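Local structure of protein LigF (Sphingobium sp. SYK-6, 4XT0) at residues Leu6-Phe11 with Pro58-Asp63; Ser17-Ala22 with Glu69-Cys74; Leu21-Glu26 with Tyr193-Ile198; Asn52-Val57 with Val143-Gln148. The protein takes part in lignin breakdown as a beta-etherase of the glutathione S-transferase superfamily, cleaving beta-aryl ether bonds stereospecifically. All blocks are in the same frame, centred on the assembly; numbering follows the deposited sequence.

Interaction 1 of 4, residues Leu6-Phe11 with Pro58-Asp63; sequences LKLYSF and PALWHD. With GSH (glutathione), chain B.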
# COMPACT_ATOMS: atom_id res chain seq x y z
N LEU A 6 -7.95 14.32 -21.32
CA LEU A 6 -7.25 14.01 -20.07
C LEU A 6 -7.27 15.23 -19.18
O LEU A 6 -6.88 16.32 -19.61
CB LEU A 6 -5.80 13.60 -20.32
CG LEU A 6 -5.33 12.16 -20.50
CD1 LEU A 6 -3.81 12.17 -20.67
CD2 LEU A 6 -5.75 11.28 -19.32
N LYS A 7 -7.73 15.05 -17.94
CA LYS A 7 -7.72 16.11 -16.93
C LYS A 7 -7.18 15.56 -15.62
O LYS A 7 -7.54 14.45 -15.23
CB LYS A 7 -9.12 16.69 -16.72
CG LYS A 7 -9.74 17.27 -17.98
CD LYS A 7 -11.16 17.77 -17.73
CE LYS A 7 -11.86 18.12 -19.04
NZ LYS A 7 -11.04 19.09 -19.85
N LEU A 8 -6.30 16.32 -14.96
CA LEU A 8 -5.84 15.95 -13.62
C LEU A 8 -6.30 16.98 -12.59
O LEU A 8 -6.01 18.17 -12.71
CB LEU A 8 -4.32 15.81 -13.56
CG LEU A 8 -3.84 15.27 -12.20
CD1 LEU A 8 -4.17 13.77 -12.07
CD2 LEU A 8 -2.36 15.53 -11.93
N TYR A 9 -6.98 16.50 -11.56
CA TYR A 9 -7.43 17.31 -10.43
C TYR A 9 -6.49 17.08 -9.26
O TYR A 9 -6.38 15.94 -8.79
CB TYR A 9 -8.86 16.92 -10.05
CG TYR A 9 -9.85 17.18 -11.14
CD1 TYR A 9 -10.13 16.22 -12.10
CD2 TYR A 9 -10.50 18.41 -11.23
CE1 TYR A 9 -11.04 16.46 -13.11
CE2 TYR A 9 -11.41 18.66 -12.23
CZ TYR A 9 -11.67 17.69 -13.17
OH TYR A 9 -12.57 17.94 -14.17
N SER A 10 -5.79 18.12 -8.81
CA SER A 10 -4.77 17.90 -7.77
C SER A 10 -4.36 19.18 -7.05
O SER A 10 -4.81 20.27 -7.42
CB SER A 10 -3.52 17.24 -8.37
OG SER A 10 -2.61 18.23 -8.86
N PHE A 11 -3.49 19.05 -6.05
CA PHE A 11 -2.99 20.21 -5.31
C PHE A 11 -1.72 20.80 -5.94
O PHE A 11 -1.10 21.68 -5.35
CB PHE A 11 -2.68 19.85 -3.84
CG PHE A 11 -3.90 19.61 -2.98
CD1 PHE A 11 -5.15 20.07 -3.35
CD2 PHE A 11 -3.77 18.93 -1.77
CE1 PHE A 11 -6.26 19.85 -2.54
CE2 PHE A 11 -4.87 18.70 -0.96
CZ PHE A 11 -6.12 19.16 -1.35
N PRO A 58 -5.03 13.08 -5.69
CA PRO A 58 -5.40 13.42 -7.06
C PRO A 58 -6.50 12.53 -7.64
O PRO A 58 -6.80 11.44 -7.14
CB PRO A 58 -4.10 13.20 -7.83
CG PRO A 58 -3.47 12.06 -7.10
CD PRO A 58 -3.73 12.40 -5.64
N ALA A 59 -7.10 13.03 -8.71
CA ALA A 59 -8.08 12.26 -9.46
C ALA A 59 -7.83 12.52 -10.94
O ALA A 59 -7.65 13.67 -11.34
CB ALA A 59 -9.52 12.64 -9.03
N LEU A 60 -7.76 11.46 -11.74
CA LEU A 60 -7.59 11.62 -13.19
C LEU A 60 -8.90 11.38 -13.91
O LEU A 60 -9.56 10.37 -13.68
CB LEU A 60 -6.55 10.65 -13.75
CG LEU A 60 -6.33 10.77 -15.28
CD1 LEU A 60 -5.33 11.89 -15.55
CD2 LEU A 60 -5.85 9.45 -15.89
N TRP A 61 -9.25 12.30 -14.80
CA TRP A 61 -10.43 12.15 -15.64
C TRP A 61 -9.96 11.84 -17.06
O TRP A 61 -9.16 12.58 -17.64
CB TRP A 61 -11.27 13.44 -15.60
CG TRP A 61 -12.61 13.41 -16.28
CD1 TRP A 61 -13.82 13.20 -15.68
CD2 TRP A 61 -12.88 13.67 -17.67
NE1 TRP A 61 -14.83 13.30 -16.61
CE2 TRP A 61 -14.28 13.58 -17.84
CE3 TRP A 61 -12.09 13.97 -18.78
CZ2 TRP A 61 -14.90 13.78 -19.08
CZ3 TRP A 61 -12.70 14.16 -20.01
CH2 TRP A 61 -14.09 14.06 -20.15
N HIS A 62 -10.44 10.73 -17.62
CA HIS A 62 -10.00 10.34 -18.95
C HIS A 62 -11.20 9.84 -19.74
O HIS A 62 -11.71 8.74 -19.50
CB HIS A 62 -8.89 9.29 -18.89
CG HIS A 62 -8.44 8.79 -20.23
ND1 HIS A 62 -7.94 7.52 -20.42
CD2 HIS A 62 -8.41 9.39 -21.44
CE1 HIS A 62 -7.63 7.35 -21.70
NE2 HIS A 62 -7.91 8.48 -22.34
N ASP A 63 -11.69 10.70 -20.64
CA ASP A 63 -12.83 10.39 -21.49
C ASP A 63 -14.07 10.01 -20.69
O ASP A 63 -14.82 9.13 -21.09
CB ASP A 63 -12.49 9.27 -22.46
CG ASP A 63 -11.66 9.75 -23.64
OD1 ASP A 63 -11.85 10.90 -24.06
OD2 ASP A 63 -10.83 8.96 -24.13
N1 GSH B . -4.27 7.00 -1.09
CA1 GSH B . -4.56 8.30 -1.73
C1 GSH B . -3.66 8.55 -2.93
O11 GSH B . -4.08 9.17 -3.89
O12 GSH B . -2.38 8.13 -2.96
CB1 GSH B . -4.34 9.41 -0.68
CG1 GSH B . -4.79 10.73 -1.29
CD1 GSH B . -4.48 11.87 -0.33
OE1 GSH B . -4.12 11.63 0.81
N2 GSH B . -4.61 13.14 -0.75
CA2 GSH B . -4.33 14.27 0.15
C2 GSH B . -5.59 15.08 0.35
O2 GSH B . -6.46 15.05 -0.51
CB2 GSH B . -3.28 15.19 -0.50
SG2 GSH B . -1.63 14.43 -0.55
N3 GSH B . -5.77 15.85 1.46
CA3 GSH B . -7.00 16.65 1.59
C3 GSH B . -7.96 16.14 2.64
O31 GSH B . -8.81 16.89 3.06
O32 GSH B . -7.88 14.88 3.12
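Trp61, Leu6 and Lys7 lose the most surface where strand 6-10 runs antiparallel to strand 59-62 in the four-stranded sheet of the thioredoxin-like glutathione S-transferase N-terminal domain. Lys7 and Trp61 are a hydrogen-bonded pair: Lys7 N gives to Trp61 O at 2.9 Å, and Trp61 N gives to Lys7 O at 2.8 Å, almost straight at 171°. Their side chains lie alongside each other and point the same way. With CG anti to the backbone N (chi1 -173°), the indole of Trp61 brings CE3 to 4.1 Å from Lys7 CD. Past a bend at chi4, Lys7 NZ makes a salt bridge to Glu32. On the same face Trp61 CB meets the edge of the Tyr9 ring, 3.9 Å from Tyr9 CE1. Leu6 works on the other face, its side chain crossing that of His62 obliquely and bringing CD2 3.7 Å from His62 CB. The same methyl lies 3.8 Å from Leu60 CD1, and Leu60 in turn packs on Ile73 and Tyr76 of helix 70-80. Tyr9 and Ala59 repeat the paired backbone bonds, Tyr9 N reaching Ala59 O at 2.9 Å, before the cis peptide at Pro58 and the glutathione pocket. Backbone amides thus carry the hydrogen bonds between the strands and fix their register, while side chains add apolar contact: aliphatic on the Leu6 face, aromatic and aliphatic on the Trp61 face.

Interaction 2 of 4, residues Ser17-Ala22 with Glu69-Cys74; sequences SLKPLA and ESTVIC. With GSH (glutathione), chain B.
Helices 15-26 and 70-80 of the thioredoxin fold run side by side here, the axes of their segments 17-22 and 70-74 at 9°, with the gamma-glutamyl end of glutathione held at the start of the second. Ser70 grips the glutathione carboxylate twice: its backbone N reaches GSH O11 at 2.8 Å, and its OG gives a short bond of 2.6 Å to GSH O12. The hydroxyl sits in the crowded position between backbone N and carbonyl carbon (chi1 57°), which lets it and the amide serve the same carboxylate. Glu69, at the N-cap, takes the GSH amino group N1 on its OE1 at 2.7 Å, and that oxygen also forms a salt bridge with Lys104 of the second subunit.

Behind this first shell stands Lys19. Its extended side chain crosses to helix 70-80, and Lys19 NZ gives to Ser70 OG at 3.2 Å, so the hydroxyl accepts from the lysine while donating to the ligand. A weak bond from NZ to Thr71 OG1 is reinforced by a water that accepts from Lys19 NZ at 2.8 Å and donates to Thr71 OG1. Asp107 completes the network, as salt-bridge partner of Lys19 and hydrogen-bond partner of Thr71. The lysine charge and the helix start would together be expected to stabilise the bound carboxylate. Further in, the contact turns apolar: Pro20, at a kink where its N lacks a helical bond, puts CB 3.6 Å from Ile73 CG2. Cys74 SG nestles against the Lys19 backbone, 3.4 Å from Lys19 C.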
# COMPACT_ATOMS: atom_id res chain seq x y z
N SER A 17 -0.23 14.32 -5.07
CA SER A 17 -0.53 14.98 -6.34
C SER A 17 0.65 14.98 -7.32
O SER A 17 0.46 14.91 -8.53
CB SER A 17 -0.98 16.44 -6.09
OG SER A 17 -2.25 16.50 -5.47
N LEU A 18 1.87 15.09 -6.80
CA LEU A 18 3.03 15.17 -7.67
C LEU A 18 3.19 13.91 -8.55
O LEU A 18 3.66 14.01 -9.68
CB LEU A 18 4.31 15.41 -6.85
CG LEU A 18 5.61 15.59 -7.65
CD1 LEU A 18 6.57 16.57 -6.97
CD2 LEU A 18 6.33 14.25 -7.87
N LYS A 19 2.80 12.74 -8.05
CA LYS A 19 3.07 11.48 -8.74
C LYS A 19 2.45 11.47 -10.15
O LYS A 19 3.18 11.37 -11.13
CB LYS A 19 2.59 10.27 -7.92
CG LYS A 19 3.14 10.20 -6.46
CD LYS A 19 2.70 8.87 -5.81
CE LYS A 19 2.86 8.85 -4.28
NZ LYS A 19 2.17 7.65 -3.68
N PRO A 20 1.10 11.62 -10.27
CA PRO A 20 0.62 11.62 -11.67
C PRO A 20 0.96 12.88 -12.46
O PRO A 20 1.02 12.85 -13.70
CB PRO A 20 -0.91 11.47 -11.53
CG PRO A 20 -1.23 12.05 -10.17
CD PRO A 20 -0.01 11.75 -9.30
N LEU A 21 1.21 13.98 -11.76
CA LEU A 21 1.57 15.22 -12.44
C LEU A 21 2.92 15.04 -13.14
O LEU A 21 3.07 15.35 -14.32
CB LEU A 21 1.60 16.38 -11.44
CG LEU A 21 1.47 17.83 -11.92
CD1 LEU A 21 0.18 18.05 -12.68
CD2 LEU A 21 1.58 18.80 -10.73
N ALA A 22 3.91 14.52 -12.40
CA ALA A 22 5.23 14.26 -12.98
C ALA A 22 5.15 13.21 -14.11
O ALA A 22 5.79 13.34 -15.14
CB ALA A 22 6.21 13.79 -11.88
N GLU A 69 -6.37 7.24 -6.61
CA GLU A 69 -5.15 6.70 -5.96
C GLU A 69 -3.91 7.07 -6.78
O GLU A 69 -3.72 6.56 -7.87
CB GLU A 69 -5.22 5.17 -5.77
CG GLU A 69 -6.34 4.73 -4.83
CD GLU A 69 -6.13 5.24 -3.42
OE1 GLU A 69 -5.01 5.07 -2.87
OE2 GLU A 69 -7.07 5.83 -2.87
N SER A 70 -3.07 7.96 -6.24
CA SER A 70 -1.90 8.48 -6.97
C SER A 70 -1.07 7.39 -7.67
O SER A 70 -0.79 7.50 -8.86
CB SER A 70 -1.02 9.29 -6.02
OG SER A 70 -0.61 8.53 -4.89
N THR A 71 -0.71 6.33 -6.95
CA THR A 71 0.11 5.26 -7.54
C THR A 71 -0.61 4.55 -8.69
O THR A 71 0.01 4.21 -9.69
CB THR A 71 0.50 4.22 -6.47
OG1 THR A 71 1.25 4.87 -5.43
CG2 THR A 71 1.35 3.07 -7.09
N VAL A 72 -1.92 4.35 -8.55
CA VAL A 72 -2.71 3.66 -9.56
C VAL A 72 -2.82 4.49 -10.85
O VAL A 72 -2.78 3.96 -11.96
CB VAL A 72 -4.12 3.33 -8.98
CG1 VAL A 72 -5.09 2.81 -10.07
CG2 VAL A 72 -4.00 2.31 -7.82
N ILE A 73 -2.98 5.79 -10.69
CA ILE A 73 -3.07 6.68 -11.83
C ILE A 73 -1.79 6.59 -12.67
O ILE A 73 -1.86 6.56 -13.90
CB ILE A 73 -3.31 8.16 -11.39
CG1 ILE A 73 -4.64 8.31 -10.64
CG2 ILE A 73 -3.30 9.06 -12.62
CD1 ILE A 73 -4.75 9.66 -9.86
N CYS A 74 -0.63 6.57 -12.03
CA CYS A 74 0.63 6.50 -12.77
C CYS A 74 0.71 5.20 -13.55
O CYS A 74 1.05 5.21 -14.73
CB CYS A 74 1.85 6.63 -11.84
SG CYS A 74 1.89 8.17 -10.87
N1 GSH B . -4.27 7.00 -1.09
CA1 GSH B . -4.56 8.30 -1.73
C1 GSH B . -3.66 8.55 -2.93
O11 GSH B . -4.08 9.17 -3.89
O12 GSH B . -2.38 8.13 -2.96
CB1 GSH B . -4.34 9.41 -0.68
CG1 GSH B . -4.79 10.73 -1.29
CD1 GSH B . -4.48 11.87 -0.33
OE1 GSH B . -4.12 11.63 0.81
N2 GSH B . -4.61 13.14 -0.75
CA2 GSH B . -4.33 14.27 0.15
C2 GSH B . -5.59 15.08 0.35
O2 GSH B . -6.46 15.05 -0.51
CB2 GSH B . -3.28 15.19 -0.50
SG2 GSH B . -1.63 14.43 -0.55
N3 GSH B . -5.77 15.85 1.46
CA3 GSH B . -7.00 16.65 1.59
C3 GSH B . -7.96 16.14 2.64
O31 GSH B . -8.81 16.89 3.06
O32 GSH B . -7.88 14.88 3.12
O HOH W 1 3.65 5.42 -4.44

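Interaction 3 of 4, residues Leu21-Glu26 with Tyr193-Ile198; sequences LATLYE and YSLADI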
# COMPACT_ATOMS: atom_id res chain seq x y z
N LEU A 21 1.21 13.98 -11.76
CA LEU A 21 1.57 15.22 -12.44
C LEU A 21 2.92 15.04 -13.14
O LEU A 21 3.07 15.35 -14.32
CB LEU A 21 1.60 16.38 -11.44
CG LEU A 21 1.47 17.83 -11.92
CD1 LEU A 21 0.18 18.05 -12.68
CD2 LEU A 21 1.58 18.80 -10.73
N ALA A 22 3.91 14.52 -12.40
CA ALA A 22 5.23 14.26 -12.98
C ALA A 22 5.15 13.21 -14.11
O ALA A 22 5.79 13.34 -15.14
CB ALA A 22 6.21 13.79 -11.88
N THR A 23 4.34 12.18 -13.90
CA THR A 23 4.15 11.14 -14.92
C THR A 23 3.62 11.73 -16.23
O THR A 23 4.14 11.44 -17.30
CB THR A 23 3.20 10.04 -14.40
OG1 THR A 23 3.76 9.47 -13.21
CG2 THR A 23 3.00 8.91 -15.44
N LEU A 24 2.63 12.61 -16.14
CA LEU A 24 2.04 13.25 -17.31
C LEU A 24 3.07 14.08 -18.08
O LEU A 24 3.15 14.01 -19.31
CB LEU A 24 0.84 14.13 -16.89
CG LEU A 24 -0.41 13.36 -16.44
CD1 LEU A 24 -1.31 14.24 -15.57
CD2 LEU A 24 -1.16 12.79 -17.66
N TYR A 25 3.86 14.87 -17.36
CA TYR A 25 4.87 15.70 -18.02
C TYR A 25 6.01 14.86 -18.57
O TYR A 25 6.57 15.17 -19.60
CB TYR A 25 5.45 16.74 -17.05
CG TYR A 25 4.58 17.95 -16.84
CD1 TYR A 25 4.58 19.00 -17.75
CD2 TYR A 25 3.76 18.05 -15.71
CE1 TYR A 25 3.78 20.11 -17.56
CE2 TYR A 25 2.95 19.16 -15.52
CZ TYR A 25 2.97 20.19 -16.44
OH TYR A 25 2.19 21.30 -16.24
N GLU A 26 6.38 13.79 -17.86
CA GLU A 26 7.49 12.96 -18.35
C GLU A 26 7.09 12.25 -19.64
O GLU A 26 7.94 11.98 -20.50
CB GLU A 26 7.91 11.93 -17.30
CG GLU A 26 8.64 12.54 -16.10
CD GLU A 26 10.12 12.82 -16.36
OE1 GLU A 26 10.60 12.66 -17.51
OE2 GLU A 26 10.81 13.22 -15.39
N TYR A 193 15.51 5.53 -14.33
CA TYR A 193 14.40 6.33 -13.83
C TYR A 193 13.05 5.68 -14.07
O TYR A 193 12.75 5.26 -15.19
CB TYR A 193 14.45 7.69 -14.51
CG TYR A 193 13.44 8.72 -14.07
CD1 TYR A 193 13.56 9.36 -12.85
CD2 TYR A 193 12.41 9.11 -14.93
CE1 TYR A 193 12.66 10.35 -12.46
CE2 TYR A 193 11.50 10.11 -14.56
CZ TYR A 193 11.64 10.72 -13.33
OH TYR A 193 10.79 11.73 -12.95
N SER A 194 12.23 5.60 -13.02
CA SER A 194 10.96 4.89 -13.12
C SER A 194 9.95 5.52 -12.17
O SER A 194 10.26 6.49 -11.47
CB SER A 194 11.14 3.40 -12.78
OG SER A 194 11.25 3.20 -11.37
N LEU A 195 8.74 4.97 -12.18
CA LEU A 195 7.69 5.34 -11.22
C LEU A 195 8.19 5.21 -9.76
O LEU A 195 7.71 5.94 -8.90
CB LEU A 195 6.44 4.47 -11.41
CG LEU A 195 5.70 4.57 -12.75
CD1 LEU A 195 4.43 3.72 -12.71
CD2 LEU A 195 5.40 6.03 -13.12
N ALA A 196 9.13 4.31 -9.49
CA ALA A 196 9.73 4.23 -8.14
C ALA A 196 10.33 5.56 -7.73
O ALA A 196 10.10 6.04 -6.61
CB ALA A 196 10.80 3.14 -8.07
N ASP A 197 11.15 6.13 -8.62
CA ASP A 197 11.77 7.42 -8.32
C ASP A 197 10.72 8.52 -8.15
O ASP A 197 10.78 9.30 -7.21
CB ASP A 197 12.78 7.80 -9.41
CG ASP A 197 13.84 6.72 -9.59
OD1 ASP A 197 14.75 6.62 -8.73
OD2 ASP A 197 13.74 5.95 -10.58
N ILE A 198 9.74 8.55 -9.06
CA ILE A 198 8.70 9.58 -9.02
C ILE A 198 7.89 9.52 -7.71
O ILE A 198 7.69 10.54 -7.04
CB ILE A 198 7.75 9.44 -10.26
CG1 ILE A 198 8.44 9.96 -11.52
CG2 ILE A 198 6.45 10.19 -10.03
CD1 ILE A 198 7.66 9.59 -12.81
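Ala22, Thr23, Leu195 and Ile198 make the close-fitting half of this contact, and Glu26 with Tyr193 the looser, more polar half. In the first, Ile198 points at helix 15-26 and lays its CG2 4.1 Å from Ala22 CB. Its CD1 branch reaches Thr23 OG1 at 3.9 Å, while Leu195 CD2 comes to the same oxygen at 3.8 Å, both side chains crossing Thr23 at about a right angle. The hydroxyl among these methyls is not left without a partner: with OG1 anti to the carbonyl carbon (chi1 -59°), it bonds to Lys19 O one turn back. Cys74 and Leu77 of helix 70-80 also pack on Thr23.

Toward the partly exposed Tyr193, the side chains meet tip to tip. Tyr193 OH gives a weak hydrogen bond of 2.9 Å to Glu26 OE2, the carboxylate and ring planes standing 52° apart. Stronger partners hold the buried carboxylate, Asn86 at OE1 and Arg236 in a salt bridge at OE2. Arg236 also makes a cation-pi contact with the Tyr193 ring, so one arginine serves both residues and probably keeps Glu26 ionised.

At the start of helix 195-204, Ala196 N gives to Ser194 OG at 3.0 Å. Ser194 N returns a bond of 2.9 Å to Asp197 OD2, on the lone pair away from the other carboxylate oxygen. The contact joins the thioredoxin-like domain to the helical C-terminal domain, and the Ser194-Asp197 capping box is the N-capping motif familiar at this helix in glutathione S-transferases.

Interaction 4 of 4, residues Asn52-Val57 with Val143-Gln148; sequences NPRGQV and VPIPEQ. With GSH (glutathione), chain B.
Asn52 opens an Asx turn and a type I beta turn in a loop that, with the start of helix 146-157, borders the glycyl end of glutathione between the two GST domains. Its OD1 accepts from Arg54 N at 3.0 Å, the donor standing above the carbonyl plane, while its ND2 holds Gln56 O at 2.7 Å, in plane and on a lone pair. Pro53 turns its O toward the ring of Pro144, 3.7 Å from Pro144 CG. Arg54 O presses hard on Ile145, only 3.0 Å from Ile145 CD1, and the unusual chi1 of Ile145 (-23°) suggests strain. The bent Arg54 side chain sets one guanidinium face over Ile145 CG2. Gly55 closes the turn at positive phi (72°). Gln56 extends across Gln148, and its NE2 gives a bond of 2.8 Å to GSH O32. Gln148 NE2 adds a weak one to the same oxygen; the two amide nitrogens, both donors and not bonded to each other, come close over this shared acceptor. A water links Gln148 OE1 to GSH OE1. Val57 hydrogen-bonds the cysteinyl part through its backbone, strand-fashion: Val57 N gives to GSH O2 at 3.2 Å, and GSH N2 gives to Val57 O at 2.8 Å.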
# COMPACT_ATOMS: atom_id res chain seq x y z
N ASN A 52 -14.72 12.79 -7.54
CA ASN A 52 -14.21 11.78 -6.62
C ASN A 52 -14.95 11.84 -5.28
O ASN A 52 -14.69 12.73 -4.46
CB ASN A 52 -12.71 11.97 -6.41
CG ASN A 52 -12.14 11.01 -5.38
OD1 ASN A 52 -12.76 10.00 -5.04
ND2 ASN A 52 -10.95 11.32 -4.88
N PRO A 53 -15.88 10.90 -5.05
CA PRO A 53 -16.69 10.94 -3.82
C PRO A 53 -15.85 10.82 -2.54
O PRO A 53 -16.35 11.14 -1.46
CB PRO A 53 -17.63 9.75 -3.99
CG PRO A 53 -17.69 9.52 -5.48
CD PRO A 53 -16.30 9.82 -5.95
N ARG A 54 -14.60 10.37 -2.64
CA ARG A 54 -13.74 10.27 -1.46
C ARG A 54 -13.34 11.67 -0.95
O ARG A 54 -12.97 11.84 0.21
CB ARG A 54 -12.49 9.45 -1.76
CG ARG A 54 -12.74 8.00 -2.16
CD ARG A 54 -12.85 7.10 -0.95
NE ARG A 54 -11.62 7.04 -0.17
CZ ARG A 54 -11.47 6.33 0.95
NH1 ARG A 54 -12.49 5.61 1.42
NH2 ARG A 54 -10.32 6.33 1.60
N GLY A 55 -13.42 12.66 -1.83
CA GLY A 55 -13.08 14.03 -1.44
C GLY A 55 -11.59 14.25 -1.22
O GLY A 55 -11.18 15.03 -0.35
N GLN A 56 -10.78 13.56 -2.02
CA GLN A 56 -9.34 13.72 -1.95
C GLN A 56 -8.73 13.81 -3.34
O GLN A 56 -9.33 13.39 -4.33
CB GLN A 56 -8.69 12.59 -1.16
CG GLN A 56 -8.84 12.75 0.35
CD GLN A 56 -7.98 11.79 1.15
OE1 GLN A 56 -7.96 10.59 0.89
NE2 GLN A 56 -7.26 12.32 2.14
N VAL A 57 -7.53 14.38 -3.40
CA VAL A 57 -6.79 14.47 -4.65
C VAL A 57 -5.60 13.51 -4.55
O VAL A 57 -5.19 13.16 -3.44
CB VAL A 57 -6.31 15.93 -4.92
CG1 VAL A 57 -7.50 16.88 -5.08
CG2 VAL A 57 -5.35 16.42 -3.80
N VAL A 143 -16.56 16.10 5.10
CA VAL A 143 -15.40 15.22 5.01
C VAL A 143 -15.83 13.77 5.25
O VAL A 143 -15.98 13.34 6.40
CB VAL A 143 -14.31 15.61 6.04
CG1 VAL A 143 -13.07 14.76 5.86
CG2 VAL A 143 -13.97 17.09 5.91
N PRO A 144 -16.06 13.02 4.15
CA PRO A 144 -16.59 11.65 4.22
C PRO A 144 -15.71 10.67 5.01
O PRO A 144 -16.22 9.78 5.68
CB PRO A 144 -16.66 11.23 2.74
CG PRO A 144 -16.69 12.51 1.97
CD PRO A 144 -15.87 13.48 2.76
N ILE A 145 -14.40 10.88 4.94
CA ILE A 145 -13.40 9.94 5.42
C ILE A 145 -13.07 10.14 6.90
O ILE A 145 -12.59 11.20 7.29
CB ILE A 145 -12.10 10.05 4.60
CG1 ILE A 145 -12.39 10.67 3.22
CG2 ILE A 145 -11.42 8.70 4.48
CD1 ILE A 145 -12.38 12.20 3.18
N PRO A 146 -13.31 9.10 7.72
CA PRO A 146 -13.20 9.19 9.19
C PRO A 146 -11.78 9.46 9.66
O PRO A 146 -11.57 10.33 10.51
CB PRO A 146 -13.68 7.80 9.66
CG PRO A 146 -14.45 7.24 8.50
CD PRO A 146 -13.79 7.78 7.29
N GLU A 147 -10.83 8.71 9.12
CA GLU A 147 -9.42 8.88 9.45
C GLU A 147 -8.96 10.32 9.14
O GLU A 147 -8.07 10.85 9.81
CB GLU A 147 -8.56 7.86 8.68
CG GLU A 147 -8.63 6.40 9.21
CD GLU A 147 -9.95 5.69 8.90
OE1 GLU A 147 -10.62 6.08 7.92
OE2 GLU A 147 -10.31 4.73 9.62
N GLN A 148 -9.59 10.95 8.15
CA GLN A 148 -9.26 12.33 7.75
C GLN A 148 -9.97 13.36 8.64
O GLN A 148 -9.46 14.46 8.84
CB GLN A 148 -9.61 12.57 6.28
CG GLN A 148 -8.89 11.64 5.30
CD GLN A 148 -7.38 11.71 5.43
OE1 GLN A 148 -6.70 10.69 5.56
NE2 GLN A 148 -6.84 12.93 5.37
N1 GSH B . -4.27 7.00 -1.09
CA1 GSH B . -4.56 8.30 -1.73
C1 GSH B . -3.66 8.55 -2.93
O11 GSH B . -4.08 9.17 -3.89
O12 GSH B . -2.38 8.13 -2.96
CB1 GSH B . -4.34 9.41 -0.68
CG1 GSH B . -4.79 10.73 -1.29
CD1 GSH B . -4.48 11.87 -0.33
OE1 GSH B . -4.12 11.63 0.81
N2 GSH B . -4.61 13.14 -0.75
CA2 GSH B . -4.33 14.27 0.15
C2 GSH B . -5.59 15.08 0.35
O2 GSH B . -6.46 15.05 -0.51
CB2 GSH B . -3.28 15.19 -0.50
SG2 GSH B . -1.63 14.43 -0.55
N3 GSH B . -5.77 15.85 1.46
CA3 GSH B . -7.00 16.65 1.59
C3 GSH B . -7.96 16.14 2.64
O31 GSH B . -8.81 16.89 3.06
O32 GSH B . -7.88 14.88 3.12
O HOH W 2 -4.91 10.20 3.33

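Interactions 1 and 2 lie wholly within the thioredoxin-like domain, whereas 3 and 4 tie it to the helical domain on opposite sides of the chain's centre. Interactions 2 and 3 share helix 15-26 and touch, Cys74 packing on Thr23 and Leu195. Leu8 of interaction 1 lies on the same helix through Leu21. The first three contacts are buried, and interaction 4 is partly exposed. Chemistry follows place: backbone pairing in the sheet, a lysine-centred polar network behind the ligand carboxylate in interaction 2, methyl packing with a polar margin in 3, turn bonds and amides in 4. Interactions 1, 2 and 4 all meet glutathione, which interaction 3 does not contact.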